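Local coordinates for protein bile acid 7a-dehydratase, BaiE (Clostridium hiranonis DSM 13275, PDB 4L8P) that probably catalyses the dehydration that removes the 7-alpha hydroxyl group of bile-acid intermediates, as a SnoaL-like lyase of cystatin-like fold, at residues A[106-111]-A[118-123]. Residues are numbered along the deposited sequence; the frame is centred on the assembly and turned at random.
Sequences TPEITI and TGRWYL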
ATOM      1  N   THR A 106       2.139  -0.773   3.832  1.00 14.39           N
ATOM      2  CA  THR A 106       1.885  -0.882   5.259  1.00 16.04           C
ATOM      3  C   THR A 106       2.911  -0.145   6.138  1.00 15.01           C
ATOM      4  O   THR A 106       3.629  -0.753   6.918  1.00 14.76           O
ATOM      5  CB  THR A 106       1.658  -2.369   5.684  1.00 17.42           C
ATOM      6  OG1 THR A 106       2.748  -3.208   5.247  1.00 16.62           O
ATOM      7  CG2 THR A 106       0.385  -2.887   5.073  1.00 17.88           C
ATOM      8  N   PRO A 107       2.960   1.194   6.014  1.00 14.77           N
ATOM      9  CA  PRO A 107       3.875   1.985   6.830  1.00 15.06           C
ATOM     10  C   PRO A 107       3.506   2.001   8.319  1.00 16.03           C
ATOM     11  O   PRO A 107       2.304   1.931   8.690  1.00 14.97           O
ATOM     12  CB  PRO A 107       3.729   3.395   6.240  1.00 14.88           C
ATOM     13  CG  PRO A 107       2.351   3.410   5.663  1.00 15.88           C
ATOM     14  CD  PRO A 107       2.174   2.040   5.100  1.00 15.52           C
ATOM     15  N   GLU A 108       4.522   2.074   9.161  1.00 14.68           N
ATOM     16  CA  GLU A 108       4.384   2.351  10.586  1.00 13.59           C
ATOM     17  C   GLU A 108       5.259   3.581  10.880  1.00 14.69           C
ATOM     18  O   GLU A 108       6.478   3.449  11.100  1.00 16.41           O
ATOM     19  CB  GLU A 108       4.834   1.171  11.414  1.00 15.31           C
ATOM     20  CG  GLU A 108       4.072  -0.120  11.126  1.00 16.27           C
ATOM     21  CD  GLU A 108       4.782  -1.336  11.677  1.00 17.92           C
ATOM     22  OE1 GLU A 108       4.786  -1.523  12.912  1.00 18.54           O
ATOM     23  OE2 GLU A 108       5.349  -2.099  10.847  1.00 18.08           O
ATOM     24  N   ILE A 109       4.635   4.753  10.866  1.00 15.25           N
ATOM     25  CA  ILE A 109       5.305   6.025  11.104  1.00 15.36           C
ATOM     26  C   ILE A 109       5.143   6.448  12.585  1.00 15.89           C
ATOM     27  O   ILE A 109       3.990   6.612  13.085  1.00 16.63           O
ATOM     28  CB  ILE A 109       4.781   7.154  10.190  1.00 14.83           C
ATOM     29  CG1 ILE A 109       4.721   6.738   8.682  1.00 16.19           C
ATOM     30  CG2 ILE A 109       5.598   8.429  10.410  1.00 14.88           C
ATOM     31  CD1 ILE A 109       6.023   6.237   8.130  1.00 17.55           C
ATOM     32  N   THR A 110       6.278   6.666  13.253  1.00 15.28           N
ATOM     33  CA  THR A 110       6.345   7.189  14.591  1.00 15.26           C
ATOM     34  C   THR A 110       7.002   8.557  14.562  1.00 16.79           C
ATOM     35  O   THR A 110       8.170   8.702  14.134  1.00 15.05           O
ATOM     36  CB  THR A 110       7.146   6.234  15.497  1.00 19.76           C
ATOM     37  OG1 THR A 110       6.607   4.894  15.392  1.00 21.11           O
ATOM     38  CG2 THR A 110       7.057   6.682  16.932  1.00 19.13           C
ATOM     39  N   ILE A 111       6.269   9.573  15.008  1.00 15.72           N
ATOM     40  CA  ILE A 111       6.861  10.897  15.199  1.00 16.72           C
ATOM     41  C   ILE A 111       7.604  10.894  16.553  1.00 17.24           C
ATOM     42  O   ILE A 111       6.999  10.696  17.594  1.00 21.15           O
ATOM     43  CB  ILE A 111       5.808  12.004  15.136  1.00 16.85           C
ATOM     44  CG1 ILE A 111       4.890  11.851  13.904  1.00 15.86           C
ATOM     45  CG2 ILE A 111       6.475  13.388  15.163  1.00 18.66           C
ATOM     46  CD1 ILE A 111       5.557  11.850  12.528  1.00 15.15           C
ATOM     47  N   THR A 118      10.524   8.235  12.628  1.00 15.17           N
ATOM     48  CA  THR A 118      10.955   6.901  12.189  1.00 16.45           C
ATOM     49  C   THR A 118       9.823   6.335  11.354  1.00 16.72           C
ATOM     50  O   THR A 118       8.660   6.520  11.706  1.00 18.17           O
ATOM     51  CB  THR A 118      11.244   5.987  13.403  1.00 16.67           C
ATOM     52  OG1 THR A 118      12.299   6.559  14.203  1.00 16.99           O
ATOM     53  CG2 THR A 118      11.663   4.571  12.980  1.00 20.38           C
ATOM     54  N   GLY A 119      10.145   5.606  10.285  1.00 15.07           N
ATOM     55  CA  GLY A 119       9.131   4.977   9.477  1.00 14.60           C
ATOM     56  C   GLY A 119       9.495   3.582   9.025  1.00 15.81           C
ATOM     57  O   GLY A 119      10.488   3.420   8.306  1.00 17.21           O
ATOM     58  N   ARG A 120       8.701   2.600   9.432  1.00 13.73           N
ATOM     59  CA  ARG A 120       8.819   1.253   8.896  1.00 14.79           C
ATOM     60  C   ARG A 120       7.998   1.128   7.630  1.00 15.26           C
ATOM     61  O   ARG A 120       6.838   1.585   7.554  1.00 16.48           O
ATOM     62  CB  ARG A 120       8.390   0.205   9.882  1.00 16.33           C
ATOM     63  CG  ARG A 120       9.142   0.230  11.203  1.00 17.63           C
ATOM     64  CD  ARG A 120       8.635  -0.959  12.015  1.00 20.54           C
ATOM     65  NE  ARG A 120       9.382  -1.215  13.226  1.00 22.88           N
ATOM     66  CZ  ARG A 120      10.395  -2.084  13.377  1.00 28.55           C
ATOM     67  NH1 ARG A 120      10.866  -2.828  12.383  1.00 26.07           N
ATOM     68  NH2 ARG A 120      10.950  -2.213  14.583  1.00 34.68           N
ATOM     69  N   TRP A 121       8.612   0.507   6.628  1.00 13.97           N
ATOM     70  CA  TRP A 121       7.964   0.276   5.351  1.00 14.56           C
ATOM     71  C   TRP A 121       8.237  -1.150   4.940  1.00 14.18           C
ATOM     72  O   TRP A 121       9.332  -1.653   5.151  1.00 14.97           O
ATOM     73  CB  TRP A 121       8.491   1.208   4.260  1.00 15.11           C
ATOM     74  CG  TRP A 121       8.086   2.651   4.465  1.00 13.48           C
ATOM     75  CD1 TRP A 121       8.749   3.597   5.206  1.00 13.95           C
ATOM     76  CD2 TRP A 121       6.901   3.266   3.981  1.00 13.00           C
ATOM     77  NE1 TRP A 121       8.044   4.766   5.202  1.00 14.54           N
ATOM     78  CE2 TRP A 121       6.914   4.609   4.432  1.00 14.63           C
ATOM     79  CE3 TRP A 121       5.857   2.845   3.144  1.00 12.63           C
ATOM     80  CZ2 TRP A 121       5.881   5.513   4.098  1.00 13.69           C
ATOM     81  CZ3 TRP A 121       4.865   3.743   2.793  1.00 14.46           C
ATOM     82  CH2 TRP A 121       4.897   5.073   3.244  1.00 13.84           C
ATOM     83  N   TYR A 122       7.251  -1.754   4.285  1.00 13.15           N
ATOM     84  CA  TYR A 122       7.338  -3.150   3.791  1.00 14.85           C
ATOM     85  C   TYR A 122       7.503  -3.004   2.274  1.00 13.89           C
ATOM     86  O   TYR A 122       6.578  -2.563   1.587  1.00 14.48           O
ATOM     87  CB  TYR A 122       6.033  -3.910   4.140  1.00 17.76           C
ATOM     88  CG  TYR A 122       6.069  -5.421   3.901  1.00 17.11           C
ATOM     89  CD1 TYR A 122       6.722  -5.980   2.799  1.00 22.52           C
ATOM     90  CD2 TYR A 122       5.437  -6.285   4.786  1.00 18.40           C
ATOM     91  CE1 TYR A 122       6.744  -7.365   2.598  1.00 21.65           C
ATOM     92  CE2 TYR A 122       5.456  -7.665   4.605  1.00 19.57           C
ATOM     93  CZ  TYR A 122       6.100  -8.193   3.501  1.00 20.85           C
ATOM     94  OH  TYR A 122       6.151  -9.567   3.337  1.00 20.76           O
ATOM     95  N   LEU A 123       8.691  -3.309   1.764  1.00 14.02           N
ATOM     96  CA  LEU A 123       9.049  -3.104   0.352  1.00 13.90           C
ATOM     97  C   LEU A 123       8.951  -4.390  -0.435  1.00 15.62           C
ATOM     98  O   LEU A 123       9.444  -5.407   0.007  1.00 16.18           O
ATOM     99  CB  LEU A 123      10.494  -2.616   0.242  1.00 18.35           C
ATOM    100  CG  LEU A 123      10.678  -1.141   0.049  1.00 23.47           C
ATOM    101  CD1 LEU A 123      10.209  -0.715  -1.360  1.00 25.01           C
ATOM    102  CD2 LEU A 123       9.961  -0.414   1.185  1.00 27.76           C
TER
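Pro107 sets its CB over one face of the Trp121 indole, 3.5 Å from the centroid of the six-membered ring and 6° off the ring normal, a CH-pi contact. From CB, Ile109 sends CG2 toward Thr118 O, 3.8 Å away, while CG1 stands anti to the carbonyl carbon and beside the backbone N (chi1 -49°). CD1 then turns toward the partner strand (chi2 -55°), packing 3.6 Å from Gly119 CA and 3.8 Å from Trp121 NE1. That indole N-H is itself hydrogen-bonded to Tyr149 OH. On the face of the sheet opposite Ile109, Glu108 OE2 rests 3.7 Å from Arg120 CD; the carboxylate forms its salt bridge with Arg51 of the second subunit instead of Arg120. Two reciprocal pairs of backbone bonds join Glu108 with Arg120 and Thr110 with Thr118, Thr110 N reaching Thr118 O at 2.8 Å. Between them Ile109 and Gly119 form a non-hydrogen-bonded pair, their CA atoms 4.3 Å apart. This is the antiparallel hairpin of strands 98-111 and 116-129, part of the curved sheet of the cystatin-like, SnoaL-type fold.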